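Local coordinates for proximal thread matrix protein 1 (Mytilus galloprovincialis, PDB 4CN9) that probably binds collagen as a matrix protein of the mussel byssus, carrying zinc ions and two von Willebrand factor type A domains, at residues I255-D260 with D282-F287; A267-N272 with S422-S427; N278-I283 with I366-G371; V394-G399 with E431-L436; S405-I410 with V417-S422. All coordinates share one frame; numbering follows the deposited sequence.

Contact 1. Residues I255-D260 with D282-F287; sequences IAFVFD and DIVDRF
Phe257 of strand 253-260 meets Ile283 and Val284 near the end of helix 272-285, joining the first strand and helix of a beta-alpha-beta unit in the second von Willebrand factor type A domain, an alpha/beta fold with helices on the two faces of a mainly parallel sheet. The CB of Phe257 points toward the helix, and chi1 of -67° sets CG beside the backbone N, sending the ring outward from the sheet. Contact then begins at the outer half of the ring. Phe257 CE1 lies 4.1 Å from Ile283 CD1, and Phe257 CE2 lies 4.0 Å from Val284 CG2. At the tip, Phe257 CZ reaches Ile283 CG2 at 4.0 Å. Both CG2 methyls sit at the ring edge, near its plane, so the helix receives the rim of the phenylalanine. A long flat side chain suits this place because the CA atoms of Phe257 and Ile283 stand 10.3 Å apart. With an alanine here, the CG2 methyls of Ile283 and Val284 would probably lose their partner, and a gap would open between strand and helix. Met280 and Ile366 also touch this phenylalanine. Beyond the helix, Phe287 turns back toward the sheet and packs edge-to-face with Phe297. Phe287 CZ comes within 4.4 Å of Ile255 CD1, while Val284 O lies in the plane of the Phe287 ring, at its edge.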
# COMPACT_ATOMS: atom_id res chain seq x y z
N ILE A 255 -16.77 5.33 2.35
CA ILE A 255 -16.57 4.22 1.42
C ILE A 255 -17.44 4.37 0.18
O ILE A 255 -18.67 4.39 0.28
CB ILE A 255 -16.98 2.87 2.04
CG1 ILE A 255 -16.37 2.67 3.43
CG2 ILE A 255 -16.58 1.71 1.12
CD1 ILE A 255 -14.92 2.39 3.42
N ALA A 256 -16.81 4.42 -0.98
CA ALA A 256 -17.56 4.48 -2.23
C ALA A 256 -17.46 3.20 -3.04
O ALA A 256 -16.36 2.76 -3.41
CB ALA A 256 -17.10 5.69 -3.04
N PHE A 257 -18.62 2.60 -3.33
CA PHE A 257 -18.69 1.52 -4.31
C PHE A 257 -18.78 2.15 -5.68
O PHE A 257 -19.66 2.96 -5.94
CB PHE A 257 -19.93 0.65 -4.11
CG PHE A 257 -19.91 -0.13 -2.83
CD1 PHE A 257 -19.06 -1.20 -2.68
CD2 PHE A 257 -20.77 0.20 -1.80
CE1 PHE A 257 -19.06 -1.93 -1.50
CE2 PHE A 257 -20.78 -0.53 -0.62
CZ PHE A 257 -19.92 -1.60 -0.47
N VAL A 258 -17.86 1.78 -6.55
CA VAL A 258 -17.86 2.27 -7.92
C VAL A 258 -18.01 1.04 -8.78
O VAL A 258 -17.05 0.28 -8.95
CB VAL A 258 -16.56 2.99 -8.25
CG1 VAL A 258 -16.56 3.46 -9.69
CG2 VAL A 258 -16.34 4.16 -7.28
N PHE A 259 -19.22 0.80 -9.27
CA PHE A 259 -19.46 -0.46 -9.96
C PHE A 259 -20.16 -0.43 -11.32
O PHE A 259 -20.92 0.48 -11.65
CB PHE A 259 -20.15 -1.46 -9.04
CG PHE A 259 -21.55 -1.13 -8.67
CD1 PHE A 259 -22.62 -1.59 -9.45
CD2 PHE A 259 -21.84 -0.46 -7.49
CE1 PHE A 259 -23.93 -1.32 -9.09
CE2 PHE A 259 -23.16 -0.19 -7.12
CZ PHE A 259 -24.21 -0.62 -7.92
N ASP A 260 -19.82 -1.46 -12.07
CA ASP A 260 -20.25 -1.73 -13.43
C ASP A 260 -21.76 -1.93 -13.46
O ASP A 260 -22.30 -2.74 -12.71
CB ASP A 260 -19.51 -3.00 -13.86
CG ASP A 260 -19.76 -3.40 -15.29
OD1 ASP A 260 -20.63 -2.83 -15.98
OD2 ASP A 260 -19.05 -4.34 -15.72
N ASP A 282 -23.52 -7.15 1.75
CA ASP A 282 -22.84 -7.94 2.77
C ASP A 282 -21.66 -7.18 3.37
O ASP A 282 -21.41 -7.25 4.57
CB ASP A 282 -22.37 -9.30 2.22
CG ASP A 282 -23.54 -10.26 1.97
OD1 ASP A 282 -24.66 -9.95 2.39
OD2 ASP A 282 -23.32 -11.33 1.34
N ILE A 283 -20.96 -6.41 2.54
CA ILE A 283 -19.87 -5.57 3.02
C ILE A 283 -20.38 -4.49 3.96
O ILE A 283 -19.80 -4.25 5.03
CB ILE A 283 -19.11 -4.95 1.82
CG1 ILE A 283 -18.35 -6.07 1.10
CG2 ILE A 283 -18.15 -3.84 2.28
CD1 ILE A 283 -17.78 -5.66 -0.21
N VAL A 284 -21.47 -3.85 3.59
CA VAL A 284 -22.07 -2.83 4.44
C VAL A 284 -22.36 -3.40 5.84
O VAL A 284 -22.11 -2.75 6.86
CB VAL A 284 -23.35 -2.25 3.80
CG1 VAL A 284 -24.13 -1.42 4.80
CG2 VAL A 284 -22.97 -1.39 2.57
N ASP A 285 -22.91 -4.61 5.87
CA ASP A 285 -23.28 -5.25 7.13
C ASP A 285 -22.10 -5.54 8.05
O ASP A 285 -22.30 -5.76 9.24
CB ASP A 285 -24.05 -6.56 6.87
CG ASP A 285 -25.52 -6.33 6.60
OD1 ASP A 285 -26.06 -5.27 7.01
OD2 ASP A 285 -26.14 -7.22 5.97
N ARG A 286 -20.88 -5.54 7.52
CA ARG A 286 -19.71 -5.83 8.33
C ARG A 286 -19.20 -4.62 9.09
O ARG A 286 -18.33 -4.75 9.96
CB ARG A 286 -18.60 -6.44 7.47
CG ARG A 286 -19.02 -7.73 6.81
CD ARG A 286 -19.04 -8.87 7.80
NE ARG A 286 -17.69 -9.18 8.24
CZ ARG A 286 -16.93 -10.13 7.70
NH1 ARG A 286 -17.38 -10.89 6.72
NH2 ARG A 286 -15.70 -10.32 8.17
N PHE A 287 -19.73 -3.43 8.80
CA PHE A 287 -19.34 -2.25 9.57
C PHE A 287 -20.22 -2.09 10.82
O PHE A 287 -21.41 -2.40 10.81
CB PHE A 287 -19.33 -1.00 8.70
CG PHE A 287 -18.20 -0.98 7.70
CD1 PHE A 287 -18.31 -1.67 6.51
CD2 PHE A 287 -17.01 -0.33 7.98
CE1 PHE A 287 -17.27 -1.70 5.61
CE2 PHE A 287 -15.97 -0.34 7.07
CZ PHE A 287 -16.09 -1.02 5.89

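Contact 2. Residues A267-N272 with S422-S427; sequences ANNPNN and SFDKLS
Phe423 lays one face of its ring against Asn272 in a CH-pi contact: Asn272 CB is 3.9 Å from the ring centroid and 23° off its normal. The amide follows the ring, its plane tilted only 26° from it, and Asn272 CG comes within 3.3 Å of Phe423 CD1. Asparagine suits this place because its carbons serve the ring while its amide ends bond on, ND2 to Ile265 O and Asn272 OD1 through a water (2.7 Å from OD1) back to Phe423 N. Asp424 follows on the exposed side, where Asp424 OD1 stays 3.9 Å from Asn269 ND2, too far for a hydrogen bond. Leu426 turns inward to Phe279 and Val398. Across from these residues, Asn269 OD1 takes two bonds from Asn271, one from the backbone N, which sits above the carbonyl plane, and one from ND2 on a lone pair. This is an Asx turn within a type I beta turn, a capping arrangement typical of the lead-in to a helix, here 272-285.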
# COMPACT_ATOMS: atom_id res chain seq x y z
N ALA A 267 -25.77 -10.81 -19.11
CA ALA A 267 -25.83 -11.46 -20.43
C ALA A 267 -25.78 -12.99 -20.35
O ALA A 267 -26.60 -13.67 -20.96
CB ALA A 267 -24.70 -10.95 -21.32
N ASN A 268 -24.81 -13.52 -19.61
CA ASN A 268 -24.65 -14.97 -19.51
C ASN A 268 -25.31 -15.59 -18.27
O ASN A 268 -25.10 -16.77 -17.99
CB ASN A 268 -23.17 -15.34 -19.51
CG ASN A 268 -22.48 -14.99 -20.81
OD1 ASN A 268 -23.08 -15.07 -21.88
ND2 ASN A 268 -21.21 -14.59 -20.72
N ASN A 269 -26.10 -14.80 -17.55
CA ASN A 269 -26.69 -15.22 -16.28
C ASN A 269 -27.48 -14.07 -15.68
O ASN A 269 -26.90 -13.06 -15.27
CB ASN A 269 -25.58 -15.65 -15.31
CG ASN A 269 -26.12 -16.21 -14.00
OD1 ASN A 269 -27.28 -16.00 -13.64
ND2 ASN A 269 -25.26 -16.91 -13.27
N PRO A 270 -28.81 -14.21 -15.62
CA PRO A 270 -29.64 -13.08 -15.16
C PRO A 270 -29.57 -12.83 -13.65
O PRO A 270 -30.18 -11.87 -13.18
CB PRO A 270 -31.05 -13.50 -15.59
CG PRO A 270 -31.02 -15.00 -15.58
CD PRO A 270 -29.60 -15.41 -15.94
N ASN A 271 -28.85 -13.68 -12.91
CA ASN A 271 -28.60 -13.46 -11.49
C ASN A 271 -27.41 -12.55 -11.19
O ASN A 271 -27.23 -12.15 -10.05
CB ASN A 271 -28.29 -14.77 -10.77
CG ASN A 271 -29.41 -15.77 -10.83
OD1 ASN A 271 -30.40 -15.66 -10.10
ND2 ASN A 271 -29.26 -16.78 -11.69
N ASN A 272 -26.57 -12.27 -12.18
CA ASN A 272 -25.26 -11.69 -11.89
C ASN A 272 -25.36 -10.37 -11.14
O ASN A 272 -24.66 -10.14 -10.15
CB ASN A 272 -24.44 -11.52 -13.17
CG ASN A 272 -23.86 -12.84 -13.67
OD1 ASN A 272 -23.80 -13.81 -12.93
ND2 ASN A 272 -23.42 -12.86 -14.92
N SER A 422 -16.66 -15.95 -11.79
CA SER A 422 -18.10 -15.71 -11.83
C SER A 422 -18.56 -14.92 -10.64
O SER A 422 -17.88 -14.84 -9.61
CB SER A 422 -18.87 -17.04 -11.85
OG SER A 422 -18.89 -17.63 -10.58
N PHE A 423 -19.75 -14.36 -10.78
CA PHE A 423 -20.38 -13.59 -9.73
C PHE A 423 -20.74 -14.45 -8.52
O PHE A 423 -20.75 -13.97 -7.40
CB PHE A 423 -21.59 -12.86 -10.30
CG PHE A 423 -21.23 -11.70 -11.20
CD1 PHE A 423 -20.95 -11.90 -12.54
CD2 PHE A 423 -21.13 -10.41 -10.68
CE1 PHE A 423 -20.60 -10.83 -13.36
CE2 PHE A 423 -20.78 -9.35 -11.48
CZ PHE A 423 -20.52 -9.55 -12.82
N ASP A 424 -21.01 -15.74 -8.76
CA ASP A 424 -21.29 -16.66 -7.67
C ASP A 424 -20.07 -16.81 -6.76
O ASP A 424 -20.21 -17.13 -5.58
CB ASP A 424 -21.67 -18.04 -8.22
CG ASP A 424 -22.97 -18.03 -9.01
OD1 ASP A 424 -22.96 -17.64 -10.21
OD2 ASP A 424 -23.99 -18.43 -8.44
N LYS A 425 -18.88 -16.61 -7.31
CA LYS A 425 -17.66 -16.80 -6.53
C LYS A 425 -17.17 -15.53 -5.83
O LYS A 425 -16.10 -15.53 -5.25
CB LYS A 425 -16.56 -17.41 -7.40
CG LYS A 425 -17.00 -18.71 -8.10
CD LYS A 425 -15.91 -19.77 -8.21
CE LYS A 425 -14.66 -19.24 -8.89
NZ LYS A 425 -13.73 -20.33 -9.35
N LEU A 426 -17.97 -14.47 -5.86
CA LEU A 426 -17.63 -13.26 -5.11
C LEU A 426 -17.49 -13.57 -3.62
O LEU A 426 -16.70 -12.94 -2.93
CB LEU A 426 -18.63 -12.12 -5.34
CG LEU A 426 -18.42 -11.29 -6.61
CD1 LEU A 426 -19.59 -10.36 -6.84
CD2 LEU A 426 -17.11 -10.50 -6.55
N SER A 427 -18.23 -14.56 -3.13
CA SER A 427 -18.14 -14.96 -1.72
C SER A 427 -16.71 -15.38 -1.35
O SER A 427 -16.26 -15.16 -0.22
CB SER A 427 -19.11 -16.11 -1.46
OG SER A 427 -18.72 -17.25 -2.21
O HOH W 1 -21.65 -15.40 -13.03

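Contact 3. Residues N278-I283 with I366-G371; sequences NFMKDI and ILLTDG
Leu368 of strand 362-369 divides its two methyls between neighbouring residues of helix 272-285, and this is the tighter part of the contact. Leu368 CD1 lies 4.0 Å from Met280 SD and close to Met280 CG as well, the two side chains running alongside in opposite senses. Leu368 CD2 takes the other partner, 4.1 Å from Phe279 CE2. That ring is thrown toward the sheet because CG stands opposite the backbone N (chi1 175°). Within its own helix Ile283 CD1 sits 3.7 Å above the plane of the Phe279 ring, toward the rim of one face, and Met430 and Leu426 touch the same side chain. Were an alanine to replace Leu368, the Phe279 ring and the Met280 sulfur would probably be left facing a gap. In this von Willebrand factor type A fold the helix runs nearly antiparallel to the strand, at 166° and 11.7 Å between their short axes, a separation that long, branched or flexible apolar side chains can span. Packing slackens toward Ile366, whose CD1 is 4.5 Å from Ile283 CG2; Phe257 and Ala437 also border that isoleucine. The helix face turned from the sheet is polar instead. There Lys281 NZ donates to Asn278 OD1 at 3.2 Å and pairs with Asp326, while Asp282 is exposed.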
# COMPACT_ATOMS: atom_id res chain seq x y z
N ASN A 278 -25.68 -8.10 -3.71
CA ASN A 278 -25.63 -8.80 -2.44
C ASN A 278 -24.22 -8.73 -1.84
O ASN A 278 -24.06 -8.62 -0.64
CB ASN A 278 -26.05 -10.26 -2.58
CG ASN A 278 -27.55 -10.42 -2.86
OD1 ASN A 278 -28.32 -9.45 -2.82
ND2 ASN A 278 -27.96 -11.65 -3.13
N PHE A 279 -23.21 -8.79 -2.70
CA PHE A 279 -21.82 -8.69 -2.25
C PHE A 279 -21.61 -7.34 -1.56
O PHE A 279 -21.08 -7.27 -0.46
CB PHE A 279 -20.90 -8.90 -3.46
CG PHE A 279 -19.43 -8.70 -3.18
CD1 PHE A 279 -18.69 -9.67 -2.53
CD2 PHE A 279 -18.78 -7.59 -3.66
CE1 PHE A 279 -17.34 -9.50 -2.31
CE2 PHE A 279 -17.41 -7.42 -3.45
CZ PHE A 279 -16.70 -8.38 -2.79
N MET A 280 -22.06 -6.27 -2.19
CA MET A 280 -21.90 -4.94 -1.61
C MET A 280 -22.72 -4.75 -0.32
O MET A 280 -22.23 -4.17 0.65
CB MET A 280 -22.26 -3.88 -2.65
CG MET A 280 -21.29 -3.91 -3.80
SD MET A 280 -21.60 -2.70 -5.08
CE MET A 280 -23.24 -3.19 -5.62
N LYS A 281 -23.95 -5.25 -0.31
CA LYS A 281 -24.77 -5.22 0.90
C LYS A 281 -24.13 -6.01 2.05
O LYS A 281 -24.19 -5.58 3.20
CB LYS A 281 -26.18 -5.75 0.59
CG LYS A 281 -27.00 -4.77 -0.22
CD LYS A 281 -28.04 -5.45 -1.08
CE LYS A 281 -28.89 -6.39 -0.28
NZ LYS A 281 -29.84 -7.18 -1.10
N ASP A 282 -23.52 -7.15 1.75
CA ASP A 282 -22.84 -7.94 2.77
C ASP A 282 -21.66 -7.18 3.37
O ASP A 282 -21.41 -7.25 4.57
CB ASP A 282 -22.37 -9.30 2.22
CG ASP A 282 -23.54 -10.26 1.97
OD1 ASP A 282 -24.66 -9.95 2.39
OD2 ASP A 282 -23.32 -11.33 1.34
N ILE A 283 -20.96 -6.41 2.54
CA ILE A 283 -19.87 -5.57 3.02
C ILE A 283 -20.38 -4.49 3.96
O ILE A 283 -19.80 -4.25 5.03
CB ILE A 283 -19.11 -4.95 1.82
CG1 ILE A 283 -18.35 -6.07 1.10
CG2 ILE A 283 -18.15 -3.84 2.28
CD1 ILE A 283 -17.78 -5.66 -0.21
N ILE A 366 -14.10 0.92 -3.55
CA ILE A 366 -14.12 -0.46 -3.96
C ILE A 366 -14.73 -0.48 -5.35
O ILE A 366 -15.90 -0.18 -5.51
CB ILE A 366 -14.97 -1.32 -3.04
CG1 ILE A 366 -14.43 -1.27 -1.61
CG2 ILE A 366 -15.00 -2.76 -3.54
CD1 ILE A 366 -15.35 -1.86 -0.59
N LEU A 367 -13.92 -0.84 -6.34
CA LEU A 367 -14.36 -0.86 -7.73
C LEU A 367 -14.56 -2.29 -8.22
O LEU A 367 -13.73 -3.19 -7.96
CB LEU A 367 -13.35 -0.14 -8.62
CG LEU A 367 -13.76 0.08 -10.07
CD1 LEU A 367 -13.28 1.43 -10.59
CD2 LEU A 367 -13.26 -1.04 -10.95
N LEU A 368 -15.66 -2.50 -8.94
CA LEU A 368 -16.00 -3.79 -9.52
C LEU A 368 -16.30 -3.63 -11.01
O LEU A 368 -17.12 -2.79 -11.39
CB LEU A 368 -17.25 -4.36 -8.82
CG LEU A 368 -17.19 -4.87 -7.38
CD1 LEU A 368 -18.19 -4.17 -6.46
CD2 LEU A 368 -17.47 -6.39 -7.41
N THR A 369 -15.65 -4.42 -11.86
CA THR A 369 -15.93 -4.37 -13.30
C THR A 369 -15.89 -5.74 -13.98
O THR A 369 -15.15 -6.64 -13.56
CB THR A 369 -14.92 -3.46 -14.04
OG1 THR A 369 -15.36 -3.25 -15.39
CG2 THR A 369 -13.52 -4.07 -14.04
N ASP A 370 -16.70 -5.88 -15.02
CA ASP A 370 -16.72 -7.05 -15.87
C ASP A 370 -16.28 -6.71 -17.31
O ASP A 370 -16.42 -7.52 -18.21
CB ASP A 370 -18.11 -7.72 -15.86
CG ASP A 370 -19.05 -7.22 -16.99
OD1 ASP A 370 -19.02 -6.02 -17.38
OD2 ASP A 370 -19.85 -8.05 -17.49
N GLY A 371 -15.73 -5.52 -17.52
CA GLY A 371 -15.27 -5.12 -18.84
C GLY A 371 -14.02 -4.25 -18.83
O GLY A 371 -13.58 -3.79 -17.79

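Contact 4. Residues V394-G399 with E431-L436; sequences VAIGVG and EDVVKL
Ile396 and Val433 reach for each other tip to tip, with Ile396 CD1 4.0 Å from Val433 CG2. Ile396 has an extended end (chi2 159°), which carries its terminal methyl out from strand 391-398 to the helix. The second meeting is closer to the backbone: Val394 CG2 lies 3.9 Å from Leu436 CB and 4.1 Å from Leu436 CD1, the two side chains crossing at a slant. The CA atoms of Val394 and Leu436 are only 7.5 Å apart, and the short branched valine fits that narrower separation, while the longer isoleucine serves two residues further on. Spacing explains the pairing, since residues two apart on a strand and three apart on a helix present themselves to the same side. Around this first shell, Ile366, Leu368 and Ile429 touch Ile396, while Phe418 covers both Val433 and Leu436. The strand is held in turn by backbone hydrogen bonds that Val394 and Ile396 share with Leu367. On the helix, Glu431 forms a salt bridge with Arg286, next to helix 272-285 in the chain. The whole is characteristic of an alpha/beta von Willebrand factor type A domain, with apolar side chains of its final helix, 430-437, seated on one face of the central sheet.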
# COMPACT_ATOMS: atom_id res chain seq x y z
N VAL A 394 -9.46 -0.42 -3.89
CA VAL A 394 -9.53 -1.86 -4.07
C VAL A 394 -10.21 -2.12 -5.44
O VAL A 394 -11.20 -1.47 -5.75
CB VAL A 394 -10.37 -2.48 -2.94
CG1 VAL A 394 -10.57 -3.98 -3.14
CG2 VAL A 394 -9.73 -2.19 -1.59
N ALA A 395 -9.66 -3.04 -6.24
CA ALA A 395 -10.13 -3.31 -7.61
C ALA A 395 -10.48 -4.79 -7.80
O ALA A 395 -9.65 -5.66 -7.59
CB ALA A 395 -9.06 -2.91 -8.64
N ILE A 396 -11.71 -5.05 -8.25
CA ILE A 396 -12.21 -6.39 -8.45
C ILE A 396 -12.70 -6.59 -9.88
O ILE A 396 -13.52 -5.81 -10.36
CB ILE A 396 -13.40 -6.67 -7.51
CG1 ILE A 396 -12.98 -6.48 -6.06
CG2 ILE A 396 -13.99 -8.06 -7.78
CD1 ILE A 396 -14.12 -6.24 -5.09
N GLY A 397 -12.19 -7.62 -10.54
CA GLY A 397 -12.68 -8.04 -11.85
C GLY A 397 -13.45 -9.35 -11.77
O GLY A 397 -13.03 -10.29 -11.09
N VAL A 398 -14.59 -9.42 -12.45
CA VAL A 398 -15.42 -10.62 -12.47
C VAL A 398 -15.63 -11.09 -13.90
O VAL A 398 -16.04 -10.31 -14.77
CB VAL A 398 -16.80 -10.35 -11.86
CG1 VAL A 398 -17.58 -11.66 -11.70
CG2 VAL A 398 -16.66 -9.65 -10.53
N GLY A 399 -15.32 -12.36 -14.16
CA GLY A 399 -15.56 -12.92 -15.48
C GLY A 399 -14.33 -12.97 -16.35
O GLY A 399 -13.21 -13.07 -15.84
N GLU A 431 -13.98 -12.00 2.55
CA GLU A 431 -13.25 -11.74 3.79
C GLU A 431 -12.05 -10.84 3.53
O GLU A 431 -11.80 -9.90 4.28
CB GLU A 431 -12.77 -13.03 4.45
CG GLU A 431 -13.87 -13.88 5.04
CD GLU A 431 -14.84 -13.07 5.87
OE1 GLU A 431 -14.39 -12.38 6.81
OE2 GLU A 431 -16.05 -13.13 5.56
N ASP A 432 -11.31 -11.14 2.47
CA ASP A 432 -10.15 -10.35 2.12
C ASP A 432 -10.55 -8.93 1.74
O ASP A 432 -9.87 -7.98 2.10
CB ASP A 432 -9.37 -11.01 0.98
CG ASP A 432 -8.57 -12.22 1.43
OD1 ASP A 432 -8.29 -12.32 2.64
OD2 ASP A 432 -8.23 -13.07 0.58
N VAL A 433 -11.66 -8.78 1.03
CA VAL A 433 -12.08 -7.43 0.64
C VAL A 433 -12.52 -6.61 1.85
O VAL A 433 -12.15 -5.46 1.97
CB VAL A 433 -13.15 -7.44 -0.48
CG1 VAL A 433 -13.74 -6.05 -0.68
CG2 VAL A 433 -12.54 -7.95 -1.78
N VAL A 434 -13.26 -7.23 2.77
CA VAL A 434 -13.68 -6.57 4.01
C VAL A 434 -12.49 -6.07 4.84
O VAL A 434 -12.53 -4.95 5.37
CB VAL A 434 -14.60 -7.50 4.85
CG1 VAL A 434 -14.80 -6.97 6.25
CG2 VAL A 434 -15.95 -7.68 4.16
N LYS A 435 -11.44 -6.89 4.96
CA LYS A 435 -10.26 -6.49 5.72
C LYS A 435 -9.65 -5.23 5.14
O LYS A 435 -9.14 -4.39 5.88
CB LYS A 435 -9.17 -7.57 5.73
CG LYS A 435 -9.45 -8.76 6.65
CD LYS A 435 -8.27 -9.74 6.59
CE LYS A 435 -8.59 -11.06 7.29
NZ LYS A 435 -7.47 -12.04 7.16
N LEU A 436 -9.67 -5.09 3.81
CA LEU A 436 -9.20 -3.86 3.19
C LEU A 436 -10.21 -2.72 3.35
O LEU A 436 -9.84 -1.59 3.66
CB LEU A 436 -8.89 -4.10 1.70
CG LEU A 436 -7.85 -5.20 1.43
CD1 LEU A 436 -7.63 -5.39 -0.05
CD2 LEU A 436 -6.54 -4.88 2.12

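Contact 5. Residues S405-I410 with V417-S422; sequences SELINI and VFTTSS
Leu407 meets Phe418 through the peptide alone: Leu407 CD1 stands 4.0 Å from the backbone Phe418 O, while the Phe418 ring leaves on the other side of the strand. There it is touched by Asp432, Val433 and Leu436 of helix 430-437. On the Leu407 side methyls and methylenes do most of the touching. Leu407 CB lies 3.9 Å from Val417 CG1, and Leu407 CD1 reaches on to Thr419 CG2 at 3.9 Å, so one leucine spans two strand residues. The threonine turns its methyl to the helix because OG1 occupies the position between backbone N and carbonyl carbon (chi1 63°). Val417 uses its second branch as well: CG2 rests 3.8 Å from Leu407 O and 4.2 Å from Ile408 CG1. Beta-branched residues suit such an extended strand, offering methyls close to the backbone where helix and strand axes approach to 8.7 Å. Ile408 marks the partly exposed margin, and its carbonyl oxygen accepts from Lys218, a residue of the first von Willebrand factor type A domain. Inward, Leu407 also covers Ala395. With the helix nearly antiparallel to the strand, at 154°, this is the closing half of a beta-alpha-beta crossover, in which helix 404-410 connects the parallel neighbours 391-398 and 417-420 at the edge of the sheet.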
# COMPACT_ATOMS: atom_id res chain seq x y z
N SER A 405 -4.56 -5.79 -16.06
CA SER A 405 -3.64 -4.65 -16.13
C SER A 405 -4.31 -3.38 -15.60
O SER A 405 -3.70 -2.60 -14.86
CB SER A 405 -3.24 -4.43 -17.59
OG SER A 405 -4.40 -4.52 -18.39
N GLU A 406 -5.56 -3.18 -15.99
CA GLU A 406 -6.32 -2.00 -15.57
C GLU A 406 -6.64 -2.04 -14.08
O GLU A 406 -6.57 -1.02 -13.39
CB GLU A 406 -7.59 -1.87 -16.42
CG GLU A 406 -7.28 -1.66 -17.90
CD GLU A 406 -8.50 -1.42 -18.80
OE1 GLU A 406 -9.65 -1.77 -18.43
OE2 GLU A 406 -8.28 -0.86 -19.90
N LEU A 407 -6.98 -3.23 -13.57
CA LEU A 407 -7.19 -3.40 -12.14
C LEU A 407 -5.92 -3.01 -11.40
O LEU A 407 -5.96 -2.28 -10.41
CB LEU A 407 -7.57 -4.83 -11.81
CG LEU A 407 -8.84 -5.40 -12.45
CD1 LEU A 407 -9.03 -6.82 -11.96
CD2 LEU A 407 -10.05 -4.53 -12.18
N ILE A 408 -4.79 -3.48 -11.90
CA ILE A 408 -3.50 -3.22 -11.27
C ILE A 408 -3.18 -1.73 -11.34
O ILE A 408 -2.69 -1.15 -10.36
CB ILE A 408 -2.36 -4.05 -11.92
CG1 ILE A 408 -2.50 -5.54 -11.54
CG2 ILE A 408 -1.00 -3.53 -11.47
CD1 ILE A 408 -1.64 -6.48 -12.41
N ASN A 409 -3.49 -1.08 -12.46
CA ASN A 409 -3.26 0.36 -12.56
C ASN A 409 -4.04 1.19 -11.55
O ASN A 409 -3.54 2.18 -11.04
CB ASN A 409 -3.59 0.89 -13.96
CG ASN A 409 -2.61 0.41 -15.01
OD1 ASN A 409 -1.56 -0.15 -14.70
ND2 ASN A 409 -2.96 0.63 -16.27
N ILE A 410 -5.29 0.81 -11.28
CA ILE A 410 -6.11 1.66 -10.44
C ILE A 410 -5.96 1.37 -8.96
O ILE A 410 -6.16 2.25 -8.16
CB ILE A 410 -7.62 1.63 -10.81
CG1 ILE A 410 -8.26 0.32 -10.40
CG2 ILE A 410 -7.83 1.91 -12.30
CD1 ILE A 410 -9.78 0.38 -10.45
N VAL A 417 -5.96 -6.18 -5.51
CA VAL A 417 -6.58 -6.61 -6.75
C VAL A 417 -7.14 -8.04 -6.61
O VAL A 417 -6.44 -8.95 -6.19
CB VAL A 417 -5.55 -6.63 -7.91
CG1 VAL A 417 -6.11 -7.32 -9.16
CG2 VAL A 417 -5.10 -5.24 -8.25
N PHE A 418 -8.40 -8.22 -7.00
CA PHE A 418 -9.07 -9.50 -6.87
C PHE A 418 -9.76 -9.84 -8.17
O PHE A 418 -10.29 -8.95 -8.85
CB PHE A 418 -10.12 -9.44 -5.75
CG PHE A 418 -9.56 -9.13 -4.41
CD1 PHE A 418 -9.39 -7.82 -4.00
CD2 PHE A 418 -9.19 -10.15 -3.55
CE1 PHE A 418 -8.86 -7.53 -2.75
CE2 PHE A 418 -8.66 -9.88 -2.31
CZ PHE A 418 -8.50 -8.57 -1.90
N THR A 419 -9.74 -11.13 -8.53
CA THR A 419 -10.40 -11.61 -9.74
C THR A 419 -11.16 -12.90 -9.41
O THR A 419 -10.73 -13.71 -8.58
CB THR A 419 -9.41 -11.88 -10.91
OG1 THR A 419 -8.49 -12.93 -10.55
CG2 THR A 419 -8.60 -10.64 -11.28
N THR A 420 -12.33 -13.08 -10.02
CA THR A 420 -13.10 -14.31 -9.88
C THR A 420 -13.70 -14.65 -11.23
O THR A 420 -13.98 -13.76 -12.03
CB THR A 420 -14.24 -14.22 -8.79
OG1 THR A 420 -15.26 -13.29 -9.17
CG2 THR A 420 -13.68 -13.79 -7.44
N SER A 421 -13.94 -15.92 -11.48
CA SER A 421 -14.47 -16.34 -12.78
C SER A 421 -15.96 -16.04 -12.91
O SER A 421 -16.48 -15.92 -14.01
CB SER A 421 -14.25 -17.84 -12.96
OG SER A 421 -14.91 -18.54 -11.92
N SER A 422 -16.66 -15.95 -11.79
CA SER A 422 -18.10 -15.71 -11.83
C SER A 422 -18.56 -14.92 -10.64
O SER A 422 -17.88 -14.84 -9.61
CB SER A 422 -18.87 -17.04 -11.85
OG SER A 422 -18.89 -17.63 -10.58

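How the contacts relate
Following the chain, contact 1 closes a short loop between strand 253-260 and helix 272-285. Contact 2 starts within that loop and ends only at 422-427, so it crosses contact 1 and gathers nearly the whole second domain into one large loop. Contact 3 begins on the helix where contact 1 ends, sharing Asp282 and Ile283, and falls within the span of contact 2. Contact 4 follows it in series and crosses contact 2, while contact 5 is enclosed by both. Contacts 1, 3 and 4 tie helices 272-285 and 430-437 to one face of the sheet; contact 5 fixes helix 404-410 to the opposite face, beside the edge strand.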